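Local coordinates for protein xylosidase (PDB 6XN2) that probably hydrolyses beta-1,4-linked xylo-oligosaccharides as a family 43 glycoside hydrolase, and binds xylose units beside a calcium ion, at residues H87-A92 with R335-A340; T307-C312 with W318-H323. All coordinates share one frame; numbering follows the deposited sequence.

Contact 1: residues H87-A92 with R335-A340. With XYP (beta-D-xylopyranose), chain E.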
ATOM      1  N   HIS A  87      -8.288   4.161  11.527  1.00 28.55           N
ATOM      2  CA  HIS A  87      -8.707   3.149  12.511  1.00 32.01           C
ATOM      3  C   HIS A  87      -7.725   1.987  12.448  1.00 30.25           C
ATOM      4  O   HIS A  87      -6.960   1.908  11.527  1.00 31.38           O
ATOM      5  CB  HIS A  87     -10.092   2.605  12.194  1.00 31.10           C
ATOM      6  CG  HIS A  87     -11.198   3.526  12.535  1.00 31.09           C
ATOM      7  ND1 HIS A  87     -12.237   3.155  13.317  1.00 35.15           N
ATOM      8  CD2 HIS A  87     -11.433   4.790  12.183  1.00 32.56           C
ATOM      9  CE1 HIS A  87     -13.059   4.153  13.437  1.00 34.94           C
ATOM     10  NE2 HIS A  87     -12.590   5.150  12.762  1.00 31.80           N
ATOM     11  N   VAL A  88      -7.782   1.127  13.441  1.00 29.98           N
ATOM     12  CA  VAL A  88      -7.012  -0.092  13.414  1.00 29.01           C
ATOM     13  C   VAL A  88      -7.962  -1.279  13.516  1.00 30.65           C
ATOM     14  O   VAL A  88      -8.822  -1.266  14.298  1.00 32.13           O
ATOM     15  CB  VAL A  88      -5.954  -0.146  14.508  1.00 31.89           C
ATOM     16  CG1 VAL A  88      -5.215  -1.448  14.469  1.00 30.41           C
ATOM     17  CG2 VAL A  88      -4.987   0.983  14.335  1.00 31.52           C
ATOM     18  N   LEU A  89      -7.806  -2.275  12.674  1.00 30.91           N
ATOM     19  CA  LEU A  89      -8.652  -3.460  12.713  1.00 30.05           C
ATOM     20  C   LEU A  89      -7.834  -4.666  13.157  1.00 31.01           C
ATOM     21  O   LEU A  89      -6.620  -4.692  12.984  1.00 30.12           O
ATOM     22  CB  LEU A  89      -9.286  -3.717  11.341  1.00 27.48           C
ATOM     23  CG  LEU A  89      -9.912  -2.501  10.654  1.00 27.09           C
ATOM     24  CD1 LEU A  89     -10.374  -2.836   9.228  1.00 29.74           C
ATOM     25  CD2 LEU A  89     -11.069  -1.949  11.464  1.00 30.99           C
ATOM     26  N   ARG A  90      -8.493  -5.664  13.733  1.00 31.61           N
ATOM     27  CA  ARG A  90      -7.779  -6.852  14.180  1.00 29.86           C
ATOM     28  C   ARG A  90      -8.543  -8.149  13.911  1.00 28.26           C
ATOM     29  O   ARG A  90      -9.765  -8.209  14.057  1.00 31.75           O
ATOM     30  CB  ARG A  90      -7.457  -6.744  15.677  1.00 29.34           C
ATOM     31  CG  ARG A  90      -6.750  -7.970  16.261  1.00 30.75           C
ATOM     32  CD  ARG A  90      -6.356  -7.745  17.715  1.00 31.23           C
ATOM     33  NE  ARG A  90      -7.532  -7.534  18.553  1.00 31.81           N
ATOM     34  CZ  ARG A  90      -7.533  -6.846  19.690  1.00 41.56           C
ATOM     35  NH1 ARG A  90      -6.413  -6.286  20.132  1.00 34.26           N
ATOM     36  NH2 ARG A  90      -8.657  -6.717  20.381  1.00 36.74           N
ATOM     37  N   MET A  91      -7.805  -9.181  13.515  1.00 30.58           N
ATOM     38  CA  MET A  91      -8.302 -10.550  13.570  1.00 32.47           C
ATOM     39  C   MET A  91      -7.477 -11.284  14.613  1.00 31.76           C
ATOM     40  O   MET A  91      -6.272 -11.461  14.436  1.00 32.56           O
ATOM     41  CB  MET A  91      -8.203 -11.245  12.213  1.00 32.05           C
ATOM     42  CG  MET A  91      -9.188 -10.716  11.190  1.00 37.41           C
ATOM     43  SD  MET A  91      -8.985 -11.515   9.589  1.00 40.26           S
ATOM     44  CE  MET A  91      -9.419 -13.203   9.993  1.00 37.34           C
ATOM     45  N   ALA A  92      -8.121 -11.689  15.703  1.00 32.79           N
ATOM     46  CA  ALA A  92      -7.418 -12.315  16.820  1.00 32.67           C
ATOM     47  C   ALA A  92      -6.761 -13.631  16.412  1.00 33.34           C
ATOM     48  O   ALA A  92      -5.710 -13.994  16.936  1.00 32.91           O
ATOM     49  CB  ALA A  92      -8.368 -12.542  17.984  1.00 33.97           C
ATOM     50  N   ARG A 335     -14.600   2.884  -0.472  1.00 32.27           N
ATOM     51  CA  ARG A 335     -14.230   1.528  -0.650  1.00 31.17           C
ATOM     52  C   ARG A 335     -14.461   0.637   0.552  1.00 33.08           C
ATOM     53  O   ARG A 335     -14.757   1.108   1.593  1.00 31.68           O
ATOM     54  CB  ARG A 335     -12.743   1.567  -1.008  1.00 30.64           C
ATOM     55  CG  ARG A 335     -12.443   2.455  -2.202  1.00 30.89           C
ATOM     56  CD  ARG A 335     -10.997   2.878  -2.375  1.00 31.33           C
ATOM     57  NE  ARG A 335     -10.624   3.939  -1.497  1.00 28.99           N
ATOM     58  CZ  ARG A 335      -9.509   4.637  -1.587  1.00 34.74           C
ATOM     59  NH1 ARG A 335      -8.629   4.391  -2.517  1.00 31.91           N
ATOM     60  NH2 ARG A 335      -9.269   5.580  -0.729  1.00 35.53           N
ATOM     61  N   SER A 336     -14.078  -0.622   0.453  1.00 25.90           N
ATOM     62  CA  SER A 336     -14.087  -1.554   1.575  1.00 29.86           C
ATOM     63  C   SER A 336     -12.953  -2.549   1.379  1.00 27.79           C
ATOM     64  O   SER A 336     -12.739  -3.039   0.268  1.00 25.89           O
ATOM     65  CB  SER A 336     -15.427  -2.293   1.684  1.00 31.12           C
ATOM     66  OG  SER A 336     -15.464  -3.370   0.762  1.00 35.32           O
ATOM     67  N   ILE A 337     -12.232  -2.865   2.448  1.00 26.87           N
ATOM     68  CA  ILE A 337     -11.125  -3.799   2.312  1.00 29.64           C
ATOM     69  C   ILE A 337     -11.595  -5.251   2.359  1.00 30.08           C
ATOM     70  O   ILE A 337     -12.657  -5.569   2.899  1.00 30.73           O
ATOM     71  CB  ILE A 337     -10.041  -3.572   3.382  1.00 27.95           C
ATOM     72  CG1 ILE A 337     -10.551  -3.950   4.777  1.00 30.35           C
ATOM     73  CG2 ILE A 337      -9.515  -2.128   3.290  1.00 25.27           C
ATOM     74  CD1 ILE A 337      -9.439  -4.171   5.794  1.00 29.29           C
ATOM     75  N   LYS A 338     -10.793  -6.119   1.756  1.00 27.47           N
ATOM     76  CA  LYS A 338     -11.115  -7.525   1.600  1.00 30.51           C
ATOM     77  C   LYS A 338      -9.854  -8.355   1.791  1.00 28.71           C
ATOM     78  O   LYS A 338      -8.743  -7.822   1.749  1.00 30.88           O
ATOM     79  CB  LYS A 338     -11.705  -7.782   0.212  1.00 27.41           C
ATOM     80  CG  LYS A 338     -12.999  -7.046  -0.074  1.00 28.49           C
ATOM     81  CD  LYS A 338     -13.488  -7.357  -1.489  1.00 28.65           C
ATOM     82  CE  LYS A 338     -14.987  -7.145  -1.617  1.00 28.31           C
ATOM     83  NZ  LYS A 338     -15.470  -7.566  -2.967  1.00 28.02           N
ATOM     84  N   MET A 339      -9.989  -9.648   1.946  1.00 28.71           N
ATOM     85  CA  MET A 339      -8.842 -10.539   2.009  1.00 30.12           C
ATOM     86  C   MET A 339      -9.111 -11.816   1.250  1.00 31.63           C
ATOM     87  O   MET A 339     -10.218 -12.184   1.101  1.00 29.17           O
ATOM     88  CB  MET A 339      -8.430 -10.872   3.429  1.00 29.84           C
ATOM     89  CG  MET A 339      -9.391 -11.740   4.165  1.00 35.84           C
ATOM     90  SD  MET A 339      -9.058 -11.790   5.925  1.00 39.80           S
ATOM     91  CE  MET A 339      -7.494 -12.571   5.910  1.00 30.98           C
ATOM     92  N   ALA A 340      -8.056 -12.458   0.791  1.00 27.18           N
ATOM     93  CA  ALA A 340      -8.109 -13.704   0.063  1.00 30.89           C
ATOM     94  C   ALA A 340      -6.836 -14.521   0.233  1.00 34.06           C
ATOM     95  O   ALA A 340      -5.789 -13.994   0.338  1.00 34.32           O
ATOM     96  CB  ALA A 340      -8.356 -13.446  -1.394  1.00 28.98           C
TER
HETATM   97  O1  XYP E 402      -4.449   7.221  -5.170  1.00 38.05           O
HETATM   98  C1  XYP E 402      -4.920   6.482  -4.066  1.00 41.49           C
HETATM   99  C2  XYP E 402      -3.806   6.392  -3.045  1.00 41.04           C
HETATM  100  C3  XYP E 402      -4.298   5.997  -1.689  1.00 36.80           C
HETATM  101  C4  XYP E 402      -5.500   6.832  -1.300  1.00 39.65           C
HETATM  102  C5  XYP E 402      -6.551   6.710  -2.365  1.00 38.44           C
HETATM  103  O2  XYP E 402      -2.805   5.451  -3.407  1.00 38.59           O
HETATM  104  O3  XYP E 402      -3.196   6.283  -0.880  1.00 35.56           O
HETATM  105  O4  XYP E 402      -6.045   6.356  -0.112  1.00 38.52           O
HETATM  106  O5  XYP E 402      -6.057   7.159  -3.594  1.00 41.42           O

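Contact 2: residues T307-C312 with W318-H323. With CA (calcium ion), chain D.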
ATOM      1  N   THR A 307      -6.765   0.499  -6.819  1.00 27.20           N
ATOM      2  CA  THR A 307      -6.475  -0.827  -6.343  1.00 25.38           C
ATOM      3  C   THR A 307      -5.267  -0.707  -5.420  1.00 28.01           C
ATOM      4  O   THR A 307      -4.337  -0.073  -5.754  1.00 23.63           O
ATOM      5  CB  THR A 307      -6.313  -1.858  -7.467  1.00 26.47           C
ATOM      6  OG1 THR A 307      -6.135  -3.148  -6.918  1.00 25.97           O
ATOM      7  CG2 THR A 307      -5.174  -1.537  -8.332  1.00 26.97           C
ATOM      8  N   HIS A 308      -5.345  -1.283  -4.236  1.00 27.23           N
ATOM      9  CA  HIS A 308      -4.281  -1.186  -3.269  1.00 25.99           C
ATOM     10  C   HIS A 308      -4.260  -2.438  -2.430  1.00 29.13           C
ATOM     11  O   HIS A 308      -5.267  -3.019  -2.231  1.00 25.85           O
ATOM     12  CB  HIS A 308      -4.559  -0.020  -2.376  1.00 28.84           C
ATOM     13  CG  HIS A 308      -3.343   0.626  -1.827  1.00 27.02           C
ATOM     14  ND1 HIS A 308      -2.820   1.755  -2.377  1.00 29.39           N
ATOM     15  CD2 HIS A 308      -2.600   0.358  -0.741  1.00 28.16           C
ATOM     16  CE1 HIS A 308      -1.770   2.125  -1.690  1.00 33.82           C
ATOM     17  NE2 HIS A 308      -1.613   1.289  -0.699  1.00 25.00           N
ATOM     18  N   HIS A 309      -3.117  -2.811  -1.892  1.00 25.41           N
ATOM     19  CA  HIS A 309      -3.056  -4.063  -1.193  1.00 29.10           C
ATOM     20  C   HIS A 309      -1.902  -4.288  -0.259  1.00 25.33           C
ATOM     21  O   HIS A 309      -1.043  -3.487  -0.152  1.00 26.15           O
ATOM     22  CB  HIS A 309      -2.826  -5.112  -2.262  1.00 25.72           C
ATOM     23  CG  HIS A 309      -1.394  -5.214  -2.681  1.00 27.26           C
ATOM     24  ND1 HIS A 309      -0.690  -4.149  -3.174  1.00 24.82           N
ATOM     25  CD2 HIS A 309      -0.506  -6.220  -2.566  1.00 28.16           C
ATOM     26  CE1 HIS A 309       0.549  -4.516  -3.407  1.00 29.50           C
ATOM     27  NE2 HIS A 309       0.688  -5.763  -3.039  1.00 26.33           N
ATOM     28  N   SER A 310      -1.974  -5.368   0.490  1.00 25.47           N
ATOM     29  CA  SER A 310      -0.807  -5.844   1.205  1.00 28.91           C
ATOM     30  C   SER A 310      -0.793  -7.366   1.146  1.00 28.17           C
ATOM     31  O   SER A 310      -1.796  -7.994   0.802  1.00 29.62           O
ATOM     32  CB  SER A 310      -0.785  -5.331   2.646  1.00 27.46           C
ATOM     33  OG  SER A 310      -1.893  -5.786   3.394  1.00 26.00           O
ATOM     34  N   ILE A 311       0.358  -7.945   1.460  1.00 28.81           N
ATOM     35  CA  ILE A 311       0.519  -9.391   1.484  1.00 27.10           C
ATOM     36  C   ILE A 311       1.133  -9.798   2.815  1.00 29.99           C
ATOM     37  O   ILE A 311       2.199  -9.307   3.200  1.00 29.72           O
ATOM     38  CB  ILE A 311       1.397  -9.880   0.322  1.00 25.02           C
ATOM     39  CG1 ILE A 311       0.694  -9.639  -1.017  1.00 25.87           C
ATOM     40  CG2 ILE A 311       1.763 -11.349   0.512  1.00 28.92           C
ATOM     41  CD1 ILE A 311       1.604  -9.802  -2.213  1.00 28.10           C
ATOM     42  N   CYS A 312       0.445 -10.677   3.527  1.00 26.36           N
ATOM     43  CA  CYS A 312       0.879 -10.968   4.909  1.00 30.21           C
ATOM     44  C   CYS A 312       0.674 -12.435   5.271  1.00 33.78           C
ATOM     45  O   CYS A 312      -0.333 -12.991   4.913  1.00 29.72           O
ATOM     46  CB  CYS A 312       0.021 -10.132   5.843  1.00 30.22           C
ATOM     47  SG  CYS A 312       0.407 -10.339   7.591  1.00 32.84           S
ATOM     48  N   TRP A 318      -0.630 -17.465   3.695  1.00 39.07           N
ATOM     49  CA  TRP A 318      -0.399 -16.119   3.165  1.00 34.87           C
ATOM     50  C   TRP A 318      -1.722 -15.544   2.697  1.00 34.72           C
ATOM     51  O   TRP A 318      -2.540 -16.252   2.108  1.00 34.47           O
ATOM     52  CB  TRP A 318       0.583 -16.114   1.993  1.00 33.67           C
ATOM     53  CG  TRP A 318       2.015 -16.273   2.343  1.00 34.50           C
ATOM     54  CD1 TRP A 318       2.733 -17.429   2.326  1.00 36.51           C
ATOM     55  CD2 TRP A 318       2.930 -15.236   2.721  1.00 32.20           C
ATOM     56  NE1 TRP A 318       4.031 -17.183   2.684  1.00 36.06           N
ATOM     57  CE2 TRP A 318       4.181 -15.844   2.932  1.00 36.31           C
ATOM     58  CE3 TRP A 318       2.811 -13.853   2.906  1.00 32.00           C
ATOM     59  CZ2 TRP A 318       5.309 -15.122   3.325  1.00 35.25           C
ATOM     60  CZ3 TRP A 318       3.933 -13.138   3.300  1.00 34.62           C
ATOM     61  CH2 TRP A 318       5.163 -13.772   3.499  1.00 31.06           C
ATOM     62  N   TYR A 319      -1.902 -14.264   2.872  1.00 32.10           N
ATOM     63  CA  TYR A 319      -3.090 -13.642   2.388  1.00 32.56           C
ATOM     64  C   TYR A 319      -2.808 -12.402   1.598  1.00 31.99           C
ATOM     65  O   TYR A 319      -1.853 -11.748   1.833  1.00 29.82           O
ATOM     66  CB  TYR A 319      -3.970 -13.201   3.539  1.00 31.26           C
ATOM     67  CG  TYR A 319      -4.507 -14.270   4.396  1.00 34.31           C
ATOM     68  CD1 TYR A 319      -5.678 -14.894   4.096  1.00 34.58           C
ATOM     69  CD2 TYR A 319      -3.856 -14.637   5.521  1.00 35.72           C
ATOM     70  CE1 TYR A 319      -6.181 -15.870   4.898  1.00 34.87           C
ATOM     71  CE2 TYR A 319      -4.338 -15.621   6.334  1.00 36.86           C
ATOM     72  CZ  TYR A 319      -5.501 -16.239   6.013  1.00 38.18           C
ATOM     73  OH  TYR A 319      -5.962 -17.194   6.827  1.00 35.80           O
ATOM     74  N   LEU A 320      -3.651 -12.165   0.612  1.00 31.61           N
ATOM     75  CA  LEU A 320      -3.703 -10.896  -0.091  1.00 27.89           C
ATOM     76  C   LEU A 320      -4.809 -10.059   0.540  1.00 28.39           C
ATOM     77  O   LEU A 320      -5.960 -10.497   0.622  1.00 29.44           O
ATOM     78  CB  LEU A 320      -3.975 -11.094  -1.589  1.00 30.36           C
ATOM     79  CG  LEU A 320      -4.188  -9.781  -2.355  1.00 29.11           C
ATOM     80  CD1 LEU A 320      -2.875  -9.037  -2.438  1.00 27.02           C
ATOM     81  CD2 LEU A 320      -4.796  -9.969  -3.745  1.00 28.80           C
ATOM     82  N   PHE A 321      -4.457  -8.873   1.016  1.00 26.27           N
ATOM     83  CA  PHE A 321      -5.457  -7.915   1.467  1.00 25.77           C
ATOM     84  C   PHE A 321      -5.602  -6.859   0.394  1.00 28.04           C
ATOM     85  O   PHE A 321      -4.609  -6.356  -0.116  1.00 26.52           O
ATOM     86  CB  PHE A 321      -5.059  -7.284   2.798  1.00 26.99           C
ATOM     87  CG  PHE A 321      -5.099  -8.237   3.948  1.00 28.43           C
ATOM     88  CD1 PHE A 321      -4.087  -9.164   4.130  1.00 30.32           C
ATOM     89  CD2 PHE A 321      -6.154  -8.212   4.847  1.00 30.39           C
ATOM     90  CE1 PHE A 321      -4.122 -10.052   5.197  1.00 29.11           C
ATOM     91  CE2 PHE A 321      -6.193  -9.096   5.915  1.00 31.06           C
ATOM     92  CZ  PHE A 321      -5.173 -10.015   6.082  1.00 28.83           C
ATOM     93  N   TYR A 322      -6.832  -6.532   0.031  1.00 24.26           N
ATOM     94  CA  TYR A 322      -7.045  -5.586  -1.050  1.00 24.59           C
ATOM     95  C   TYR A 322      -8.331  -4.840  -0.783  1.00 30.03           C
ATOM     96  O   TYR A 322      -8.906  -4.975   0.302  1.00 24.80           O
ATOM     97  CB  TYR A 322      -7.078  -6.303  -2.405  1.00 25.92           C
ATOM     98  CG  TYR A 322      -8.183  -7.328  -2.559  1.00 26.24           C
ATOM     99  CD1 TYR A 322      -8.104  -8.571  -1.931  1.00 27.41           C
ATOM    100  CD2 TYR A 322      -9.297  -7.065  -3.361  1.00 27.48           C
ATOM    101  CE1 TYR A 322      -9.115  -9.509  -2.069  1.00 28.29           C
ATOM    102  CE2 TYR A 322     -10.315  -8.000  -3.508  1.00 26.80           C
ATOM    103  CZ  TYR A 322     -10.215  -9.221  -2.863  1.00 31.30           C
ATOM    104  OH  TYR A 322     -11.220 -10.155  -3.005  1.00 26.82           O
ATOM    105  N   HIS A 323      -8.781  -4.040  -1.743  1.00 26.56           N
ATOM    106  CA  HIS A 323     -10.072  -3.377  -1.593  1.00 27.58           C
ATOM    107  C   HIS A 323     -10.812  -3.253  -2.922  1.00 27.80           C
ATOM    108  O   HIS A 323     -10.230  -3.417  -3.997  1.00 27.58           O
ATOM    109  CB  HIS A 323      -9.906  -1.992  -0.935  1.00 26.41           C
ATOM    110  CG  HIS A 323      -9.257  -0.956  -1.809  1.00 28.82           C
ATOM    111  ND1 HIS A 323      -8.100  -0.297  -1.447  1.00 27.58           N
ATOM    112  CD2 HIS A 323      -9.619  -0.444  -3.009  1.00 27.03           C
ATOM    113  CE1 HIS A 323      -7.772   0.564  -2.395  1.00 28.87           C
ATOM    114  NE2 HIS A 323      -8.673   0.488  -3.359  1.00 26.02           N
TER
HETATM  115 CA    CA D 401       0.113   0.536   1.128  1.00 32.72          CA
HETATM  116  O   HOH W   1      -7.558  -3.394  -4.437  1.00 24.46           O
HETATM  117  O   HOH W   2       0.806  -1.310  -0.635  1.00 29.54           O
HETATM  118  O   HOH W   3       2.248   1.345  -0.181  1.00 23.62           O
HETATM  119  O   HOH W   4       1.687  -0.141   3.081  1.00 28.69           O
HETATM  120  O   HOH W   5       0.782   2.912   2.063  1.00 24.89           O
HETATM  121  O   HOH W   6      -1.706   1.065   2.956  1.00 22.45           O

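Contact 1: residues H87-A92 with R335-A340
Leu89 and Ile337 reach toward each other and meet tip to tip, methyl against methyl, with Leu89 CD1 3.8 Å from Ile337 CD1. Ile337 holds CG1 between its own backbone N and carbonyl carbon (chi1 69°), and CD1 extends from there to the leucine. The second apolar pair is sulfur to sulfur. Met91 SD lies 3.7 Å from Met339 SD, and the two side chains cross obliquely. Both methionine chains bend at the last torsion, with opposite signs (chi3 64° in Met91, -65° in Met339). Met339 CE then comes within 4.1 Å of Met91 SD.

No hydrogen bond joins the two segments. The strands run nearly the same way, but the CA atoms of Leu89 and Ile337 are 10.7 Å apart, too far for sheet pairing. They belong to two different sheets, consistent with neighbouring blades of the five-bladed beta-propeller of family 43. Leu89 pairs by backbone with Ile62 inside its own sheet. Ile337 N bonds to Thr48 OG1 on an outermost strand of that same sheet, so polar bonds nearby also tie the two sheets. Ile62 also packs on Ile337.

The link to the sugar lies at the start of 335-340. Arg335 turns its guanidinium to the xylose. XYP C5 lies at the edge of the guanidinium, in its plane. Arg335 NH2 gives a weak hydrogen bond to XYP O4 at 3.4 Å, and Arg335 NH1 is 3.1 Å from XYP C5. A salt bridge from NE to Asp67 and a hydrogen bond from NH1 to Thr306 hold the guanidinium in the xylose pocket.

Contact 2: residues T307-C312 with W318-H323
His308 and His323 touch closely, with His308 CB 3.3 Å from His323 CE1. The backbone N of His308 lies over one face of the His323 ring. The His308 ring itself turns away, its CG anti to the backbone N (chi1 -151°). This carries NE2 to the calcium ion at 2.6 Å, with the metal in the ring plane at the edge. Five waters and one atom from elsewhere complete the calcium site. Of these, water 2 has His309 O among its possible acceptors. Water 1 bridges the segments, accepting from Thr307 OG1, His308 N and His323 N. His323 NE2 bonds to Thr306 and ND1 to Asp50 N.

Leu320 crosses His309 at about a right angle, its CD1 3.7 Å from His309 CD2 at the ring edge. On the same side of the sheet Ile311 sets CG2 3.6 Å from Trp318 CE3, again at about a right angle. Ser310, Cys312, Tyr319 and Phe321 point to the other side. There Ser310 OG is 3.6 Å from Phe321 CB, and its polar partners are Pro51 O and Ala53 N.

Four backbone hydrogen bonds fix the register, two between Ser310 and Phe321 and two between Cys312 and Tyr319. Ile311 and Leu320 form the non-hydrogen-bonded pair between them. This is an antiparallel beta hairpin, and the segment leading into it brings His308 to the calcium and xylose site of the family 43 propeller.

Both contacts are largely buried and reach one three-stranded antiparallel sheet, contact 1 by its 335-340 side only. Strand 336-342 of contact 1 is the neighbour of strand 317-324 of contact 2. Lys338 N and Tyr322 O, 2.6 Å apart, probably form a hydrogen bond between them, and Met339 CE packs on Phe321 CZ at 3.5 Å. Contact 2 is a pairing within that sheet, held by backbone bonds between strands close in sequence. Contact 1 joins the sheet to another one through side chains alone, with a much smaller interface. The centre of contact 2 lies nearer the middle of the chain. Each supplies one residue to the xylose pocket, Arg335 and the calcium ligand His308.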